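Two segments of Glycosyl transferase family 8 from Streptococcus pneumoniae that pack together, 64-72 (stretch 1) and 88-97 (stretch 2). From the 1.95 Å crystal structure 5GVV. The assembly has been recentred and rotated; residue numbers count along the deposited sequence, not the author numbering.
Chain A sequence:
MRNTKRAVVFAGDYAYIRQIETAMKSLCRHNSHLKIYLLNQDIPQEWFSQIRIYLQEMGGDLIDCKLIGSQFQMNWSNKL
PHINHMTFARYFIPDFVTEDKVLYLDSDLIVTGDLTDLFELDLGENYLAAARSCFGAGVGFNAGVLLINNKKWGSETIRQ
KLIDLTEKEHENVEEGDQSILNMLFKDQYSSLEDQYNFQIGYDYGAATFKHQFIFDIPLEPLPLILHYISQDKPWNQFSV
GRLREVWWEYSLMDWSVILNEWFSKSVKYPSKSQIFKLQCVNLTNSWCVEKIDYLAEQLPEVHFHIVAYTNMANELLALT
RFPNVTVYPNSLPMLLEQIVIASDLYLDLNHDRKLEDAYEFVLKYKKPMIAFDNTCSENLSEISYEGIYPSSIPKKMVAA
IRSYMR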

# COMPACT_ATOMS: atom_id res chain seq x y z
N ASP A 64 -1.39 16.63 -9.19
CA ASP A 64 -1.37 16.55 -7.73
C ASP A 64 -2.11 17.74 -7.16
O ASP A 64 -1.62 18.87 -7.20
CB ASP A 64 0.08 16.53 -7.22
CG ASP A 64 0.18 16.34 -5.71
OD1 ASP A 64 -0.87 16.22 -5.04
OD2 ASP A 64 1.32 16.29 -5.20
N CYS A 65 -3.31 17.50 -6.63
CA CYS A 65 -4.10 18.57 -6.05
C CYS A 65 -3.97 18.54 -4.54
O CYS A 65 -4.68 17.80 -3.86
CB CYS A 65 -5.55 18.46 -6.50
SG CYS A 65 -5.73 18.53 -8.29
N LYS A 66 -3.06 19.36 -4.01
CA LYS A 66 -2.76 19.35 -2.59
C LYS A 66 -3.73 20.23 -1.79
O LYS A 66 -3.75 21.46 -1.93
CB LYS A 66 -1.31 19.78 -2.34
CG LYS A 66 -0.30 18.64 -2.54
CD LYS A 66 -0.56 17.52 -1.54
CE LYS A 66 0.59 16.50 -1.49
NZ LYS A 66 0.57 15.55 -2.63
N LEU A 67 -4.53 19.59 -0.94
CA LEU A 67 -5.44 20.30 -0.07
C LEU A 67 -4.72 20.72 1.21
O LEU A 67 -5.06 20.27 2.31
CB LEU A 67 -6.69 19.47 0.25
CG LEU A 67 -7.65 19.19 -0.91
CD1 LEU A 67 -7.15 18.04 -1.72
CD2 LEU A 67 -9.04 18.89 -0.41
N ILE A 68 -3.73 21.59 1.05
CA ILE A 68 -2.95 22.07 2.18
C ILE A 68 -3.22 23.56 2.36
O ILE A 68 -2.97 24.35 1.46
CB ILE A 68 -1.45 21.83 1.96
CG1 ILE A 68 -1.18 20.33 1.72
CG2 ILE A 68 -0.64 22.35 3.14
CD1 ILE A 68 0.25 20.00 1.34
N GLY A 69 -3.74 23.93 3.53
CA GLY A 69 -4.08 25.31 3.80
C GLY A 69 -5.40 25.45 4.53
O GLY A 69 -6.18 24.49 4.62
N SER A 70 -5.67 26.65 5.04
CA SER A 70 -6.86 26.91 5.84
C SER A 70 -8.13 26.96 4.99
O SER A 70 -9.21 26.64 5.48
CB SER A 70 -6.70 28.23 6.60
OG SER A 70 -6.63 29.33 5.70
N GLN A 71 -8.00 27.36 3.73
CA GLN A 71 -9.15 27.44 2.83
C GLN A 71 -9.77 26.06 2.62
O GLN A 71 -10.91 25.94 2.17
CB GLN A 71 -8.78 28.09 1.49
CG GLN A 71 -7.85 27.26 0.59
CD GLN A 71 -6.39 27.40 0.97
OE1 GLN A 71 -6.02 27.29 2.14
NE2 GLN A 71 -5.54 27.65 -0.02
N PHE A 72 -9.01 25.02 2.94
CA PHE A 72 -9.54 23.67 3.02
C PHE A 72 -9.73 23.33 4.50
O PHE A 72 -10.31 22.31 4.86
CB PHE A 72 -8.59 22.67 2.37
CG PHE A 72 -7.99 23.14 1.08
CD1 PHE A 72 -6.68 23.60 1.04
CD2 PHE A 72 -8.73 23.14 -0.09
CE1 PHE A 72 -6.11 24.04 -0.14
CE2 PHE A 72 -8.17 23.58 -1.29
CZ PHE A 72 -6.86 24.03 -1.31
N PHE A 88 -15.05 14.23 2.27
CA PHE A 88 -15.66 15.52 1.94
C PHE A 88 -14.87 16.32 0.90
O PHE A 88 -15.30 17.40 0.49
CB PHE A 88 -15.79 16.36 3.21
CG PHE A 88 -16.66 15.73 4.27
CD1 PHE A 88 -18.03 15.97 4.28
CD2 PHE A 88 -16.12 14.92 5.26
CE1 PHE A 88 -18.85 15.41 5.24
CE2 PHE A 88 -16.93 14.35 6.23
CZ PHE A 88 -18.29 14.59 6.22
N ALA A 89 -13.74 15.78 0.46
CA ALA A 89 -12.81 16.53 -0.38
C ALA A 89 -13.36 16.83 -1.78
O ALA A 89 -12.89 17.74 -2.46
CB ALA A 89 -11.48 15.81 -0.47
N ARG A 90 -14.37 16.07 -2.20
CA ARG A 90 -14.94 16.24 -3.53
C ARG A 90 -15.64 17.59 -3.69
O ARG A 90 -15.92 18.03 -4.81
CB ARG A 90 -15.88 15.07 -3.88
CG ARG A 90 -17.05 14.87 -2.92
CD ARG A 90 -17.76 13.54 -3.16
NE ARG A 90 -17.31 12.50 -2.22
CZ ARG A 90 -17.68 11.23 -2.28
NH1 ARG A 90 -17.23 10.36 -1.39
NH2 ARG A 90 -18.50 10.82 -3.24
N TYR A 91 -15.90 18.26 -2.57
CA TYR A 91 -16.47 19.60 -2.58
C TYR A 91 -15.56 20.58 -3.33
O TYR A 91 -16.04 21.49 -4.01
CB TYR A 91 -16.69 20.11 -1.15
CG TYR A 91 -17.74 19.38 -0.33
CD1 TYR A 91 -18.57 18.42 -0.91
CD2 TYR A 91 -17.92 19.66 1.02
CE1 TYR A 91 -19.52 17.75 -0.16
CE2 TYR A 91 -18.87 18.99 1.77
CZ TYR A 91 -19.67 18.04 1.17
OH TYR A 91 -20.63 17.38 1.91
N PHE A 92 -14.25 20.39 -3.19
CA PHE A 92 -13.27 21.35 -3.71
C PHE A 92 -12.86 21.10 -5.16
O PHE A 92 -11.91 21.70 -5.66
CB PHE A 92 -12.01 21.36 -2.83
CG PHE A 92 -12.28 21.71 -1.39
CD1 PHE A 92 -12.34 23.03 -0.98
CD2 PHE A 92 -12.46 20.70 -0.45
CE1 PHE A 92 -12.59 23.36 0.34
CE2 PHE A 92 -12.71 21.02 0.88
CZ PHE A 92 -12.77 22.35 1.28
N ILE A 93 -13.59 20.22 -5.84
CA ILE A 93 -13.30 19.90 -7.24
C ILE A 93 -13.14 21.12 -8.16
O ILE A 93 -12.13 21.23 -8.86
CB ILE A 93 -14.30 18.87 -7.82
CG1 ILE A 93 -13.99 17.46 -7.29
CG2 ILE A 93 -14.26 18.86 -9.34
CD1 ILE A 93 -15.05 16.42 -7.61
N PRO A 94 -14.11 22.06 -8.15
CA PRO A 94 -13.97 23.17 -9.10
C PRO A 94 -12.85 24.15 -8.74
O PRO A 94 -12.62 25.10 -9.49
CB PRO A 94 -15.34 23.86 -9.04
CG PRO A 94 -15.84 23.57 -7.67
CD PRO A 94 -15.35 22.18 -7.35
N ASP A 95 -12.17 23.93 -7.62
CA ASP A 95 -11.03 24.76 -7.25
C ASP A 95 -9.74 24.29 -7.92
O ASP A 95 -8.74 25.02 -7.92
CB ASP A 95 -10.86 24.80 -5.73
CG ASP A 95 -11.96 25.59 -5.03
OD1 ASP A 95 -12.45 26.57 -5.62
OD2 ASP A 95 -12.34 25.22 -3.90
N PHE A 96 -9.76 23.09 -8.50
CA PHE A 96 -8.57 22.52 -9.13
C PHE A 96 -8.75 22.21 -10.61
O PHE A 96 -7.84 22.42 -11.41
CB PHE A 96 -8.15 21.24 -8.41
CG PHE A 96 -7.73 21.45 -6.98
CD1 PHE A 96 -8.62 21.23 -5.94
CD2 PHE A 96 -6.43 21.86 -6.68
CE1 PHE A 96 -8.24 21.42 -4.62
CE2 PHE A 96 -6.04 22.05 -5.36
CZ PHE A 96 -6.95 21.83 -4.33
N VAL A 97 -9.92 21.68 -10.97
CA VAL A 97 -10.17 21.22 -12.34
C VAL A 97 -10.46 22.38 -13.29
O VAL A 97 -11.30 23.23 -12.99
CB VAL A 97 -11.32 20.20 -12.37
CG1 VAL A 97 -11.50 19.63 -13.77
CG2 VAL A 97 -11.06 19.07 -11.37

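How does stretch 2 first meet its partner? Phe88 lies out of reach, and the contact begins one residue later, in the short 3-10 segment 89-91. Ala89 is a small buried residue whose CB sits 3.9 Å from CD2 of Leu67. The side chain of Leu67 leaves its backbone sideways to stretch 2, yet its end comes nearer, and that is how a leucine whose CA lies 8.3 Å from the CA of Ala89 still reaches the methyl group. Arg90 points away and Tyr91 is out of reach, so neither takes part. The segment nevertheless matters to what follows, because the backbone hydrogen bond from Phe92 N to Ala89 O, 3.1 Å long, ties the next contact residue to this first one.

What does Phe92 do once the chain has turned it toward stretch 1? It gathers three residues around its ring. CD2 of Leu67 lies 3.9 Å from Phe92 CD2, so the same leucine methyl that touches Ala89 also packs here. The carbonyl oxygen of Gln71 comes within 3.6 Å of Phe92 CE1, a backbone approach to an aromatic carbon rather than a hydrogen bond. The most clearly oriented partner is Phe72, which presents its edge to one face of Phe92: Phe72 CD2 is 3.7 Å from Phe92 CD1, the ring centroids are 5.3 Å apart, and the planes meet at 73°. Such an arrangement sets the slightly positive hydrogens of one ring's rim against the electron-rich face of the other. The type I turn from Gly69 to Phe72 brings the chain round to this point.

How does the chain pass from Phe92 to the next large contact? It does so through three residues that make no close contact with stretch 1. Ile93 and Pro94 are out of reach, while the CA-to-CB bond of Asp95 points toward stretch 1 but the side chain stops short of contact, Asp95 OD2 lying 5.2 Å from Phe72 CE2. Backbone hydrogen bonds hold this passage together: Asp95 N donates to Phe92 O at 3.0 Å, and Phe96 N to Ile93 O at 3.0 Å.

Why does Phe96 carry so much of the contact? Its side chain points toward stretch 1, and 100 Å² of the residue is covered there, more than for any other residue of the pair. Cys65 CB lies over one face, 3.5 Å from Phe96 CD2 and 3.7 Å from the ring centroid, in a CH-pi contact only 20° off the ring normal. Cys65 SG is 4.4 Å from the same centroid but oblique, so the methylene, not the sulfur, sits more squarely over the ring. Phe72 CE2 reaches Phe96 CZ at 3.7 Å; those two rings are nearly parallel, at 14°, but slid apart so that they barely overlap. Phe72 thus touches two of the three phenylalanines of stretch 2, Phe92 and Phe96, in two different geometries. No hydrogen bond crosses between the stretches, and the contact rests on packing.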